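Local coordinates for putative lipoprotein (Campylobacter jejuni subsp. jejuni, PDB 2G5G) that binds two cofacial haems as a dimer, with a tyrosine as iron ligand, and probably takes part in bacterial haem uptake, at residues A[47-52]-A[216-221]; A[51-56]-A[248-253]; A[77-82]-A[209-214]. All coordinates share one frame; numbering follows the deposited sequence.

Contact 1 (A[47-52]-A[216-221])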
ATOM      1  N   LEU A  47      -8.611 -15.310 -20.549  1.00 18.46           N
ATOM      2  CA  LEU A  47      -8.683 -16.506 -19.679  1.00 19.27           C
ATOM      3  C   LEU A  47      -8.559 -16.044 -18.241  1.00 20.22           C
ATOM      4  O   LEU A  47      -7.476 -15.577 -17.808  1.00 20.00           O
ATOM      5  CB  LEU A  47      -7.518 -17.453 -19.970  1.00 19.18           C
ATOM      6  CG  LEU A  47      -7.720 -18.970 -20.026  1.00 22.81           C
ATOM      7  CD1 LEU A  47      -6.420 -19.737 -19.793  1.00 20.87           C
ATOM      8  CD2 LEU A  47      -8.942 -19.594 -19.304  1.00 22.14           C
ATOM      9  N   GLY A  48      -9.672 -16.138 -17.511  1.00 20.56           N
ATOM     10  CA  GLY A  48      -9.755 -15.654 -16.142  1.00 21.44           C
ATOM     11  C   GLY A  48      -9.453 -16.781 -15.170  1.00 21.89           C
ATOM     12  O   GLY A  48      -9.958 -17.886 -15.338  1.00 22.48           O
ATOM     13  N   GLU A  49      -8.642 -16.472 -14.160  1.00 23.05           N
ATOM     14  CA  GLU A  49      -8.193 -17.453 -13.179  1.00 23.56           C
ATOM     15  C   GLU A  49      -8.315 -16.924 -11.734  1.00 24.44           C
ATOM     16  O   GLU A  49      -8.431 -15.716 -11.499  1.00 24.96           O
ATOM     17  CB  GLU A  49      -6.738 -17.870 -13.453  1.00 23.88           C
ATOM     18  CG  GLU A  49      -5.731 -16.731 -13.195  1.00 22.10           C
ATOM     19  CD  GLU A  49      -4.317 -17.216 -12.779  1.00 23.57           C
ATOM     20  OE1 GLU A  49      -3.999 -18.414 -12.885  1.00 24.29           O
ATOM     21  OE2 GLU A  49      -3.540 -16.362 -12.327  1.00 22.28           O
ATOM     22  N   LYS A  50      -8.299 -17.857 -10.790  1.00 26.26           N
ATOM     23  CA  LYS A  50      -8.035 -17.545  -9.384  1.00 28.68           C
ATOM     24  C   LYS A  50      -6.532 -17.873  -9.184  1.00 29.39           C
ATOM     25  O   LYS A  50      -6.116 -19.002  -9.447  1.00 28.39           O
ATOM     26  CB  LYS A  50      -8.916 -18.425  -8.495  1.00 29.17           C
ATOM     27  CG  LYS A  50      -8.808 -18.130  -6.981  1.00 30.31           C
ATOM     28  CD  LYS A  50      -9.771 -19.037  -6.210  1.00 29.82           C
ATOM     29  CE  LYS A  50      -9.621 -18.855  -4.695  1.00 32.08           C
ATOM     30  NZ  LYS A  50      -8.505 -19.694  -4.164  1.00 31.75           N
ATOM     31  N   HIS A  51      -5.755 -16.892  -8.723  1.00 30.92           N
ATOM     32  CA  HIS A  51      -4.280 -16.933  -8.842  1.00 33.97           C
ATOM     33  C   HIS A  51      -3.555 -18.076  -8.115  1.00 35.05           C
ATOM     34  O   HIS A  51      -2.436 -18.443  -8.491  1.00 36.11           O
ATOM     35  CB  HIS A  51      -3.671 -15.569  -8.493  1.00 33.60           C
ATOM     36  CG  HIS A  51      -4.156 -14.441  -9.362  1.00 36.94           C
ATOM     37  ND1 HIS A  51      -3.908 -14.375 -10.721  1.00 39.42           N
ATOM     38  CD2 HIS A  51      -4.869 -13.329  -9.061  1.00 37.23           C
ATOM     39  CE1 HIS A  51      -4.448 -13.273 -11.215  1.00 35.98           C
ATOM     40  NE2 HIS A  51      -5.047 -12.630 -10.231  1.00 39.72           N
ATOM     41  N   ASP A  52      -4.208 -18.676  -7.114  1.00 35.86           N
ATOM     42  CA  ASP A  52      -3.582 -19.742  -6.321  1.00 37.11           C
ATOM     43  C   ASP A  52      -4.277 -21.076  -6.514  1.00 37.45           C
ATOM     44  O   ASP A  52      -4.044 -22.013  -5.750  1.00 38.13           O
ATOM     45  CB  ASP A  52      -3.546 -19.378  -4.818  1.00 37.92           C
ATOM     46  CG  ASP A  52      -4.928 -19.024  -4.244  1.00 39.52           C
ATOM     47  OD1 ASP A  52      -5.958 -19.259  -4.917  1.00 42.75           O
ATOM     48  OD2 ASP A  52      -4.991 -18.493  -3.106  1.00 41.60           O
ATOM     49  N   LEU A 216      -3.838 -14.580 -26.516  1.00 18.07           N
ATOM     50  CA  LEU A 216      -4.526 -14.984 -25.289  1.00 18.25           C
ATOM     51  C   LEU A 216      -3.957 -14.225 -24.066  1.00 19.18           C
ATOM     52  O   LEU A 216      -2.724 -14.176 -23.869  1.00 18.76           O
ATOM     53  CB  LEU A 216      -4.386 -16.497 -25.069  1.00 17.04           C
ATOM     54  CG  LEU A 216      -5.088 -17.045 -23.797  1.00 18.91           C
ATOM     55  CD1 LEU A 216      -5.685 -18.398 -24.011  1.00 24.13           C
ATOM     56  CD2 LEU A 216      -4.052 -17.094 -22.700  1.00 22.99           C
ATOM     57  N   LEU A 217      -4.857 -13.643 -23.259  1.00 18.14           N
ATOM     58  CA  LEU A 217      -4.500 -13.059 -21.976  1.00 19.97           C
ATOM     59  C   LEU A 217      -4.795 -14.029 -20.834  1.00 21.37           C
ATOM     60  O   LEU A 217      -5.877 -14.651 -20.790  1.00 21.61           O
ATOM     61  CB  LEU A 217      -5.249 -11.754 -21.712  1.00 17.78           C
ATOM     62  CG  LEU A 217      -5.036 -11.041 -20.349  1.00 19.15           C
ATOM     63  CD1 LEU A 217      -3.738 -10.228 -20.301  1.00 17.01           C
ATOM     64  CD2 LEU A 217      -6.222 -10.153 -20.057  1.00 16.76           C
ATOM     65  N   LEU A 218      -3.834 -14.161 -19.926  1.00 21.27           N
ATOM     66  CA  LEU A 218      -4.116 -14.770 -18.621  1.00 23.36           C
ATOM     67  C   LEU A 218      -4.125 -13.655 -17.579  1.00 23.23           C
ATOM     68  O   LEU A 218      -3.178 -12.872 -17.483  1.00 23.30           O
ATOM     69  CB  LEU A 218      -3.086 -15.855 -18.247  1.00 22.88           C
ATOM     70  CG  LEU A 218      -3.303 -16.527 -16.878  1.00 23.70           C
ATOM     71  CD1 LEU A 218      -4.544 -17.420 -16.940  1.00 23.28           C
ATOM     72  CD2 LEU A 218      -2.020 -17.332 -16.458  1.00 23.98           C
ATOM     73  N   ALA A 219      -5.213 -13.567 -16.806  1.00 23.64           N
ATOM     74  CA  ALA A 219      -5.392 -12.496 -15.826  1.00 23.38           C
ATOM     75  C   ALA A 219      -6.419 -12.976 -14.796  1.00 23.15           C
ATOM     76  O   ALA A 219      -7.060 -13.987 -14.980  1.00 22.97           O
ATOM     77  CB  ALA A 219      -5.893 -11.168 -16.496  1.00 23.57           C
ATOM     78  N   GLY A 220      -6.535 -12.265 -13.687  1.00 23.91           N
ATOM     79  CA  GLY A 220      -7.486 -12.686 -12.668  1.00 23.90           C
ATOM     80  C   GLY A 220      -8.887 -12.519 -13.208  1.00 23.79           C
ATOM     81  O   GLY A 220      -9.130 -11.681 -14.084  1.00 23.55           O
ATOM     82  N   SER A 221      -9.808 -13.301 -12.666  1.00 23.74           N
ATOM     83  CA  SER A 221     -11.208 -13.228 -13.043  1.00 23.97           C
ATOM     84  C   SER A 221     -11.829 -11.836 -12.995  1.00 23.40           C
ATOM     85  O   SER A 221     -12.670 -11.524 -13.845  1.00 23.09           O
ATOM     86  CB  SER A 221     -12.018 -14.230 -12.228  1.00 22.85           C
ATOM     87  OG  SER A 221     -11.687 -15.526 -12.701  1.00 28.24           O
TER

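Contact 2 (A[51-56]-A[248-253])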
ATOM      1  N   HIS A  51      -5.755 -16.892  -8.723  1.00 30.92           N
ATOM      2  CA  HIS A  51      -4.280 -16.933  -8.842  1.00 33.97           C
ATOM      3  C   HIS A  51      -3.555 -18.076  -8.115  1.00 35.05           C
ATOM      4  O   HIS A  51      -2.436 -18.443  -8.491  1.00 36.11           O
ATOM      5  CB  HIS A  51      -3.671 -15.569  -8.493  1.00 33.60           C
ATOM      6  CG  HIS A  51      -4.156 -14.441  -9.362  1.00 36.94           C
ATOM      7  ND1 HIS A  51      -3.908 -14.375 -10.721  1.00 39.42           N
ATOM      8  CD2 HIS A  51      -4.869 -13.329  -9.061  1.00 37.23           C
ATOM      9  CE1 HIS A  51      -4.448 -13.273 -11.215  1.00 35.98           C
ATOM     10  NE2 HIS A  51      -5.047 -12.630 -10.231  1.00 39.72           N
ATOM     11  N   ASP A  52      -4.208 -18.676  -7.114  1.00 35.86           N
ATOM     12  CA  ASP A  52      -3.582 -19.742  -6.321  1.00 37.11           C
ATOM     13  C   ASP A  52      -4.277 -21.076  -6.514  1.00 37.45           C
ATOM     14  O   ASP A  52      -4.044 -22.013  -5.750  1.00 38.13           O
ATOM     15  CB  ASP A  52      -3.546 -19.378  -4.818  1.00 37.92           C
ATOM     16  CG  ASP A  52      -4.928 -19.024  -4.244  1.00 39.52           C
ATOM     17  OD1 ASP A  52      -5.958 -19.259  -4.917  1.00 42.75           O
ATOM     18  OD2 ASP A  52      -4.991 -18.493  -3.106  1.00 41.60           O
ATOM     19  N   GLU A  53      -5.129 -21.166  -7.538  1.00 37.06           N
ATOM     20  CA  GLU A  53      -5.969 -22.341  -7.738  1.00 36.63           C
ATOM     21  C   GLU A  53      -5.334 -23.373  -8.674  1.00 36.51           C
ATOM     22  O   GLU A  53      -5.130 -23.118  -9.875  1.00 36.28           O
ATOM     23  CB  GLU A  53      -7.363 -21.895  -8.228  1.00 37.00           C
ATOM     24  CG  GLU A  53      -8.480 -22.894  -8.051  1.00 37.41           C
ATOM     25  CD  GLU A  53      -8.689 -23.309  -6.594  1.00 37.87           C
ATOM     26  OE1 GLU A  53      -8.701 -22.449  -5.682  1.00 36.13           O
ATOM     27  OE2 GLU A  53      -8.824 -24.518  -6.397  1.00 40.08           O
ATOM     28  N   VAL A  54      -5.025 -24.545  -8.130  1.00 35.28           N
ATOM     29  CA  VAL A  54      -4.232 -25.540  -8.860  1.00 35.64           C
ATOM     30  C   VAL A  54      -4.918 -26.092 -10.115  1.00 34.56           C
ATOM     31  O   VAL A  54      -4.271 -26.275 -11.151  1.00 34.53           O
ATOM     32  CB  VAL A  54      -3.784 -26.723  -7.935  1.00 35.87           C
ATOM     33  CG1 VAL A  54      -3.168 -27.847  -8.760  1.00 36.84           C
ATOM     34  CG2 VAL A  54      -2.798 -26.238  -6.892  1.00 35.77           C
ATOM     35  N   LYS A  55      -6.219 -26.356 -10.008  1.00 33.56           N
ATOM     36  CA  LYS A  55      -7.005 -26.879 -11.132  1.00 33.17           C
ATOM     37  C   LYS A  55      -7.100 -25.861 -12.284  1.00 31.68           C
ATOM     38  O   LYS A  55      -7.213 -26.255 -13.459  1.00 31.58           O
ATOM     39  CB  LYS A  55      -8.403 -27.261 -10.675  1.00 33.26           C
ATOM     40  CG  LYS A  55      -8.464 -28.609  -9.974  1.00 37.28           C
ATOM     41  CD  LYS A  55      -9.868 -28.864  -9.479  1.00 41.41           C
ATOM     42  CE  LYS A  55      -9.927 -30.043  -8.508  1.00 44.20           C
ATOM     43  NZ  LYS A  55     -11.329 -30.193  -8.023  1.00 44.96           N
ATOM     44  N   HIS A  56      -7.047 -24.579 -11.940  1.00 30.10           N
ATOM     45  CA  HIS A  56      -7.015 -23.523 -12.961  1.00 29.57           C
ATOM     46  C   HIS A  56      -5.747 -23.628 -13.761  1.00 30.37           C
ATOM     47  O   HIS A  56      -5.761 -23.590 -14.998  1.00 29.44           O
ATOM     48  CB  HIS A  56      -7.125 -22.135 -12.313  1.00 28.62           C
ATOM     49  CG  HIS A  56      -8.502 -21.838 -11.801  1.00 24.56           C
ATOM     50  ND1 HIS A  56      -8.891 -20.591 -11.387  1.00 23.16           N
ATOM     51  CD2 HIS A  56      -9.570 -22.648 -11.620  1.00 24.42           C
ATOM     52  CE1 HIS A  56     -10.151 -20.636 -10.975  1.00 23.72           C
ATOM     53  NE2 HIS A  56     -10.591 -21.875 -11.128  1.00 23.38           N
ATOM     54  N   LEU A 248     -12.384 -19.507 -15.600  1.00 22.26           N
ATOM     55  CA  LEU A 248     -12.173 -20.742 -14.829  1.00 22.90           C
ATOM     56  C   LEU A 248     -12.887 -20.531 -13.487  1.00 24.46           C
ATOM     57  O   LEU A 248     -12.487 -19.678 -12.697  1.00 24.47           O
ATOM     58  CB  LEU A 248     -10.659 -20.993 -14.655  1.00 23.28           C
ATOM     59  CG  LEU A 248      -9.878 -20.995 -15.988  1.00 20.82           C
ATOM     60  CD1 LEU A 248      -8.356 -21.117 -15.720  1.00 25.22           C
ATOM     61  CD2 LEU A 248     -10.401 -22.071 -16.958  1.00 21.03           C
ATOM     62  N   SER A 249     -13.982 -21.246 -13.259  1.00 26.78           N
ATOM     63  CA  SER A 249     -14.837 -20.885 -12.109  1.00 28.72           C
ATOM     64  C   SER A 249     -14.221 -21.210 -10.758  1.00 30.24           C
ATOM     65  O   SER A 249     -13.388 -22.108 -10.623  1.00 29.67           O
ATOM     66  CB  SER A 249     -16.243 -21.489 -12.199  1.00 28.34           C
ATOM     67  OG  SER A 249     -16.216 -22.902 -12.198  1.00 29.33           O
ATOM     68  N   TYR A 250     -14.624 -20.420  -9.781  1.00 32.56           N
ATOM     69  CA  TYR A 250     -14.409 -20.714  -8.370  1.00 35.09           C
ATOM     70  C   TYR A 250     -15.563 -20.062  -7.600  1.00 34.92           C
ATOM     71  O   TYR A 250     -15.869 -18.897  -7.814  1.00 36.22           O
ATOM     72  CB  TYR A 250     -13.063 -20.172  -7.871  1.00 36.54           C
ATOM     73  CG  TYR A 250     -12.818 -20.531  -6.418  1.00 39.64           C
ATOM     74  CD1 TYR A 250     -12.185 -21.725  -6.069  1.00 41.99           C
ATOM     75  CD2 TYR A 250     -13.259 -19.686  -5.394  1.00 41.70           C
ATOM     76  CE1 TYR A 250     -11.984 -22.063  -4.720  1.00 43.12           C
ATOM     77  CE2 TYR A 250     -13.071 -20.015  -4.050  1.00 43.88           C
ATOM     78  CZ  TYR A 250     -12.435 -21.195  -3.728  1.00 42.70           C
ATOM     79  OH  TYR A 250     -12.256 -21.511  -2.401  1.00 44.23           O
ATOM     80  N   GLY A 251     -16.195 -20.800  -6.700  1.00 35.61           N
ATOM     81  CA  GLY A 251     -17.360 -20.252  -5.984  1.00 34.77           C
ATOM     82  C   GLY A 251     -18.516 -19.967  -6.933  1.00 33.77           C
ATOM     83  O   GLY A 251     -18.777 -20.746  -7.842  1.00 33.73           O
ATOM     84  N   GLU A 252     -19.194 -18.841  -6.720  1.00 33.81           N
ATOM     85  CA  GLU A 252     -20.380 -18.470  -7.492  1.00 33.59           C
ATOM     86  C   GLU A 252     -20.024 -18.184  -8.949  1.00 31.74           C
ATOM     87  O   GLU A 252     -18.914 -17.733  -9.243  1.00 30.28           O
ATOM     88  CB  GLU A 252     -21.051 -17.218  -6.906  1.00 34.92           C
ATOM     89  CG  GLU A 252     -21.572 -17.350  -5.450  1.00 40.19           C
ATOM     90  CD  GLU A 252     -22.866 -18.175  -5.340  1.00 47.24           C
ATOM     91  OE1 GLU A 252     -23.849 -17.857  -6.054  1.00 50.43           O
ATOM     92  OE2 GLU A 252     -22.897 -19.139  -4.534  1.00 50.16           O
ATOM     93  N   ILE A 253     -20.986 -18.434  -9.836  1.00 29.79           N
ATOM     94  CA  ILE A 253     -20.827 -18.234 -11.270  1.00 29.35           C
ATOM     95  C   ILE A 253     -21.844 -17.221 -11.740  1.00 28.78           C
ATOM     96  O   ILE A 253     -23.067 -17.440 -11.614  1.00 29.71           O
ATOM     97  CB  ILE A 253     -20.986 -19.569 -12.037  1.00 29.44           C
ATOM     98  CG1 ILE A 253     -19.815 -20.508 -11.658  1.00 29.98           C
ATOM     99  CG2 ILE A 253     -21.097 -19.355 -13.567  1.00 29.62           C
ATOM    100  CD1 ILE A 253     -19.890 -21.857 -12.267  1.00 29.04           C
TER

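Contact 3 (A[77-82]-A[209-214])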
ATOM      1  N   ASN A  77       0.352 -17.052 -36.369  1.00 22.79           N
ATOM      2  CA  ASN A  77       1.026 -16.548 -35.171  1.00 22.46           C
ATOM      3  C   ASN A  77       0.056 -16.541 -33.985  1.00 22.82           C
ATOM      4  O   ASN A  77      -1.109 -16.193 -34.154  1.00 22.93           O
ATOM      5  CB  ASN A  77       1.524 -15.108 -35.346  1.00 22.80           C
ATOM      6  CG  ASN A  77       2.722 -14.990 -36.258  1.00 26.66           C
ATOM      7  OD1 ASN A  77       3.480 -15.932 -36.425  1.00 27.45           O
ATOM      8  ND2 ASN A  77       2.897 -13.805 -36.846  1.00 28.41           N
ATOM      9  N   PHE A  78       0.556 -16.888 -32.804  1.00 21.86           N
ATOM     10  CA  PHE A  78      -0.293 -16.878 -31.609  1.00 21.74           C
ATOM     11  C   PHE A  78       0.537 -16.550 -30.392  1.00 21.99           C
ATOM     12  O   PHE A  78       1.462 -17.319 -30.035  1.00 22.03           O
ATOM     13  CB  PHE A  78      -0.963 -18.253 -31.429  1.00 22.08           C
ATOM     14  CG  PHE A  78      -1.818 -18.370 -30.191  1.00 22.13           C
ATOM     15  CD1 PHE A  78      -1.642 -19.440 -29.309  1.00 23.14           C
ATOM     16  CD2 PHE A  78      -2.835 -17.444 -29.939  1.00 20.71           C
ATOM     17  CE1 PHE A  78      -2.454 -19.576 -28.183  1.00 22.53           C
ATOM     18  CE2 PHE A  78      -3.660 -17.578 -28.793  1.00 22.58           C
ATOM     19  CZ  PHE A  78      -3.475 -18.640 -27.943  1.00 21.73           C
ATOM     20  N   ASP A  79       0.202 -15.431 -29.741  1.00 20.17           N
ATOM     21  CA  ASP A  79       0.972 -14.934 -28.583  1.00 21.45           C
ATOM     22  C   ASP A  79       0.186 -14.936 -27.271  1.00 20.98           C
ATOM     23  O   ASP A  79      -1.023 -15.048 -27.315  1.00 20.49           O
ATOM     24  CB  ASP A  79       1.475 -13.538 -28.866  1.00 20.35           C
ATOM     25  CG  ASP A  79       2.429 -13.501 -30.058  1.00 24.61           C
ATOM     26  OD1 ASP A  79       3.159 -14.498 -30.268  1.00 22.20           O
ATOM     27  OD2 ASP A  79       2.426 -12.494 -30.789  1.00 25.94           O
ATOM     28  N   VAL A  80       0.879 -14.812 -26.130  1.00 21.58           N
ATOM     29  CA  VAL A  80       0.252 -14.841 -24.795  1.00 20.39           C
ATOM     30  C   VAL A  80       0.633 -13.617 -23.968  1.00 21.34           C
ATOM     31  O   VAL A  80       1.810 -13.350 -23.736  1.00 20.97           O
ATOM     32  CB  VAL A  80       0.581 -16.133 -24.019  1.00 19.64           C
ATOM     33  CG1 VAL A  80      -0.016 -16.091 -22.585  1.00 17.72           C
ATOM     34  CG2 VAL A  80       0.036 -17.327 -24.750  1.00 20.08           C
ATOM     35  N   ALA A  81      -0.380 -12.845 -23.573  1.00 20.53           N
ATOM     36  CA  ALA A  81      -0.166 -11.678 -22.727  1.00 20.79           C
ATOM     37  C   ALA A  81      -0.432 -12.103 -21.286  1.00 20.41           C
ATOM     38  O   ALA A  81      -1.291 -12.942 -21.017  1.00 20.35           O
ATOM     39  CB  ALA A  81      -1.126 -10.533 -23.145  1.00 19.95           C
ATOM     40  N   LEU A  82       0.301 -11.512 -20.362  1.00 22.14           N
ATOM     41  CA  LEU A  82       0.250 -11.911 -18.961  1.00 23.18           C
ATOM     42  C   LEU A  82       0.015 -10.717 -18.067  1.00 24.04           C
ATOM     43  O   LEU A  82       0.794  -9.748 -18.072  1.00 23.87           O
ATOM     44  CB  LEU A  82       1.533 -12.678 -18.551  1.00 22.71           C
ATOM     45  CG  LEU A  82       1.810 -14.062 -19.150  1.00 23.03           C
ATOM     46  CD1 LEU A  82       3.175 -14.606 -18.708  1.00 24.36           C
ATOM     47  CD2 LEU A  82       0.713 -15.057 -18.828  1.00 22.92           C
ATOM     48  N   VAL A 209      -5.619  -4.739 -27.785  1.00 20.61           N
ATOM     49  CA  VAL A 209      -6.259  -4.064 -28.887  1.00 21.11           C
ATOM     50  C   VAL A 209      -5.253  -3.770 -30.010  1.00 21.13           C
ATOM     51  O   VAL A 209      -5.593  -3.857 -31.190  1.00 21.69           O
ATOM     52  CB  VAL A 209      -6.890  -2.765 -28.371  1.00 21.49           C
ATOM     53  CG1 VAL A 209      -7.087  -1.735 -29.492  1.00 21.05           C
ATOM     54  CG2 VAL A 209      -8.217  -3.093 -27.684  1.00 20.54           C
ATOM     55  N   HIS A 210      -4.031  -3.417 -29.627  1.00 20.15           N
ATOM     56  CA  HIS A 210      -3.038  -3.028 -30.632  1.00 20.85           C
ATOM     57  C   HIS A 210      -2.170  -4.150 -31.155  1.00 20.31           C
ATOM     58  O   HIS A 210      -1.406  -3.941 -32.093  1.00 19.39           O
ATOM     59  CB  HIS A 210      -2.221  -1.815 -30.155  1.00 19.51           C
ATOM     60  CG  HIS A 210      -3.083  -0.611 -29.939  1.00 22.76           C
ATOM     61  ND1 HIS A 210      -3.531  -0.230 -28.690  1.00 19.30           N
ATOM     62  CD2 HIS A 210      -3.621   0.267 -30.821  1.00 23.65           C
ATOM     63  CE1 HIS A 210      -4.290   0.845 -28.811  1.00 23.97           C
ATOM     64  NE2 HIS A 210      -4.372   1.160 -30.093  1.00 25.54           N
ATOM     65  N   HIS A 211      -2.300  -5.343 -30.586  1.00 19.91           N
ATOM     66  CA  HIS A 211      -1.433  -6.441 -30.972  1.00 20.52           C
ATOM     67  C   HIS A 211      -1.771  -6.964 -32.377  1.00 20.21           C
ATOM     68  O   HIS A 211      -2.945  -7.111 -32.727  1.00 20.77           O
ATOM     69  CB  HIS A 211      -1.483  -7.587 -29.964  1.00 20.88           C
ATOM     70  CG  HIS A 211      -0.324  -8.512 -30.092  1.00 20.33           C
ATOM     71  ND1 HIS A 211       0.982  -8.070 -30.004  1.00 22.08           N
ATOM     72  CD2 HIS A 211      -0.262  -9.841 -30.331  1.00 19.77           C
ATOM     73  CE1 HIS A 211       1.798  -9.094 -30.193  1.00 21.48           C
ATOM     74  NE2 HIS A 211       1.069 -10.180 -30.398  1.00 21.80           N
ATOM     75  N   VAL A 212      -0.743  -7.267 -33.169  1.00 20.92           N
ATOM     76  CA  VAL A 212      -0.996  -7.652 -34.593  1.00 21.65           C
ATOM     77  C   VAL A 212      -1.290  -9.144 -34.834  1.00 21.15           C
ATOM     78  O   VAL A 212      -1.684  -9.528 -35.940  1.00 22.66           O
ATOM     79  CB  VAL A 212       0.146  -7.179 -35.511  1.00 22.05           C
ATOM     80  CG1 VAL A 212       0.205  -5.645 -35.493  1.00 22.60           C
ATOM     81  CG2 VAL A 212       1.477  -7.802 -35.100  1.00 23.68           C
ATOM     82  N   ASN A 213      -1.067  -9.970 -33.809  1.00 20.53           N
ATOM     83  CA  ASN A 213      -1.317 -11.418 -33.888  1.00 20.20           C
ATOM     84  C   ASN A 213      -2.467 -11.811 -32.967  1.00 19.85           C
ATOM     85  O   ASN A 213      -2.772 -11.098 -32.034  1.00 19.07           O
ATOM     86  CB  ASN A 213      -0.094 -12.215 -33.464  1.00 18.97           C
ATOM     87  CG  ASN A 213       1.118 -11.955 -34.348  1.00 21.65           C
ATOM     88  OD1 ASN A 213       0.981 -11.833 -35.563  1.00 20.45           O
ATOM     89  ND2 ASN A 213       2.306 -11.862 -33.734  1.00 20.20           N
ATOM     90  N   LYS A 214      -3.090 -12.958 -33.244  1.00 19.99           N
ATOM     91  CA  LYS A 214      -4.015 -13.547 -32.281  1.00 18.97           C
ATOM     92  C   LYS A 214      -3.328 -13.653 -30.924  1.00 19.17           C
ATOM     93  O   LYS A 214      -2.100 -13.897 -30.800  1.00 18.99           O
ATOM     94  CB  LYS A 214      -4.546 -14.895 -32.792  1.00 19.13           C
ATOM     95  CG  LYS A 214      -5.815 -15.364 -32.053  1.00 19.71           C
ATOM     96  CD  LYS A 214      -6.221 -16.850 -32.423  1.00 20.04           C
ATOM     97  CE  LYS A 214      -6.516 -17.011 -33.918  1.00 19.55           C
ATOM     98  NZ  LYS A 214      -7.711 -16.192 -34.378  1.00 23.55           N
TER
HETATM   99  O   HOH W   1      -2.343 -14.243 -35.638  1.00 21.72           O

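Contact 1 (A[47-52]-A[216-221])
Leu218 carries its CG anti to the backbone N (chi1 179°), and Glu49 places CG between its own N and carbonyl carbon (chi1 68°). CD1 of Leu218 lies 4.0 Å from CG of Glu49, the two side chains crossing at about a right angle. The same methyl meets CD1 of Leu47 at 4.1 Å. In the backbone, strands 47-49 and 216-220 run parallel with Leu47 opposite Leu218, and Leu47 takes part with both its polar backbone atoms: its N donates to Leu217 O (2.8 Å) and its O accepts from Ala219 N. Glu49 N continues the pattern to Ala219 O. Where the strands end, Glu49 O receives Ser221 N at 3.0 Å, a donor tilted 24° from the carbonyl plane, while the hydroxyl of Ser221 is held by Asn247 of the next strand. Beyond the last bridge His51 turns back to strand 216-220, its CE1 3.4 Å from Gly220 N. Its ND1 donates to Glu49 OE2 (2.6 Å), on the anti side of the carboxylate, and Trp118 meets the ring edge-to-face. Lys57, Gln60 and Tyr123 also grip the Glu49 carboxylate, so this buried charge is probably well compensated. Gly220 is the N-cap of helix 221-224, and the side chain of His51 lies about 7 Å from a bound haem. Adjacent parallel strands, one running into a loop and the other into a helix N-terminus, are characteristic of the C-terminal edge of an alpha/beta sheet, here in a haem-binding ChaN domain.

Contact 2 (A[51-56]-A[248-253])
The backbones of His56, in the first turn of helix 54-73, and Leu248, at the end of strand 243-248, come within 6.2 Å at their CA atoms, whereas Glu53 and Tyr250 stand 8.6 Å apart and meet through side chains. At the centre lies the His56 imidazole, sandwiched between aliphatic groups. Leu248 CB sits over the middle of one face in a CH-pi contact, 3.5 Å from the ring centroid and 4° off the normal; Glu53 CG lies over the centre of the opposite face. The edge of the ring is used for polar contacts. NE2 donates to Ser249 O at 2.9 Å with an N-H...O angle of 158°, the acceptor lying close to the ring plane although the donor stands well above the plane of the carbonyl. On the other nitrogen, ND1 accepts from Lys50 N, and the two bonds together fix the rotation of the ring. Glu53 has its CG anti to the backbone N (chi1 -160°) and bends at chi2; its OE1 approaches Tyr250 CE1 to 3.4 Å, obliquely to the ring. Lys50 joins these two residues, forming a salt bridge with Glu53 and a cation-pi contact with Tyr250. The contact thus joins the start of helix 54-73 to the loop leaving strand 243-248; strand 44-49 flanks strand 243-248 on one side, and strand 260-264, on the other, packs Leu262 and Tyr264 against Leu248.

Contact 3 (A[77-82]-A[209-214])
A single carboxylate oxygen, Asp79 OD2, accepts two side-chain hydrogen bonds from across the contact. His211 NE2 reaches it at 2.7 Å on the anti lone pair, with the oxygen in the imidazole plane, and Asn213 ND2 comes from the syn side at 3.0 Å, nearly straight at 171°. The imidazole and carboxylate planes stand 61° apart. CG of His211 lies anti to its backbone N (chi1 -162°), and the ring meets Asp79 with its NE2 corner. OD1 of the same Asp79 is taken by Lys136 N, so both oxygens of this buried group are engaged. Asn213 turns its other end to Asn77: OD1 accepts from Asn77 ND2 at 3.0 Å, the donor lying above the amide carbonyl plane, and Asn77 CB packs against Asn213 CG. In the backbone, Asp79 N donates to Lys214 O (3.0 Å), while a water bridges Asn77 O and Lys214 N, which are too far apart to bond directly. The contact ties the turn after helix 187-210 and the start of strand 214-220 to the beginning of the parallel neighbouring strand 78-82; Leu138 of strand 137-141 touches His211, and Leu71 of helix 54-73 packs against Phe78 and Lys214.

How the contacts relate
Contact 1 is the buried core pairing, close to the centre of the chain, whereas contacts 2 and 3 are only partly buried and lie on opposite sides of that centre. Contacts 1 and 2 share His51 and Asp52 and touch directly, with Gly48 O accepting from Leu248 N to add strand 243-248 beside strand 44-49. Contacts 1 and 3 meet through strand 214-220, whose Leu216 bonds to Asp79 and Ala81. Chemistry follows place: backbone pairing, leucine packing and a buried His-carboxylate bond characterise contact 1, a sandwiched imidazole contact 2, and side-chain hydrogen bonds with a bridging water contact 3. Contacts 2 and 3 do not touch, their nearest atoms being about 9 Å apart.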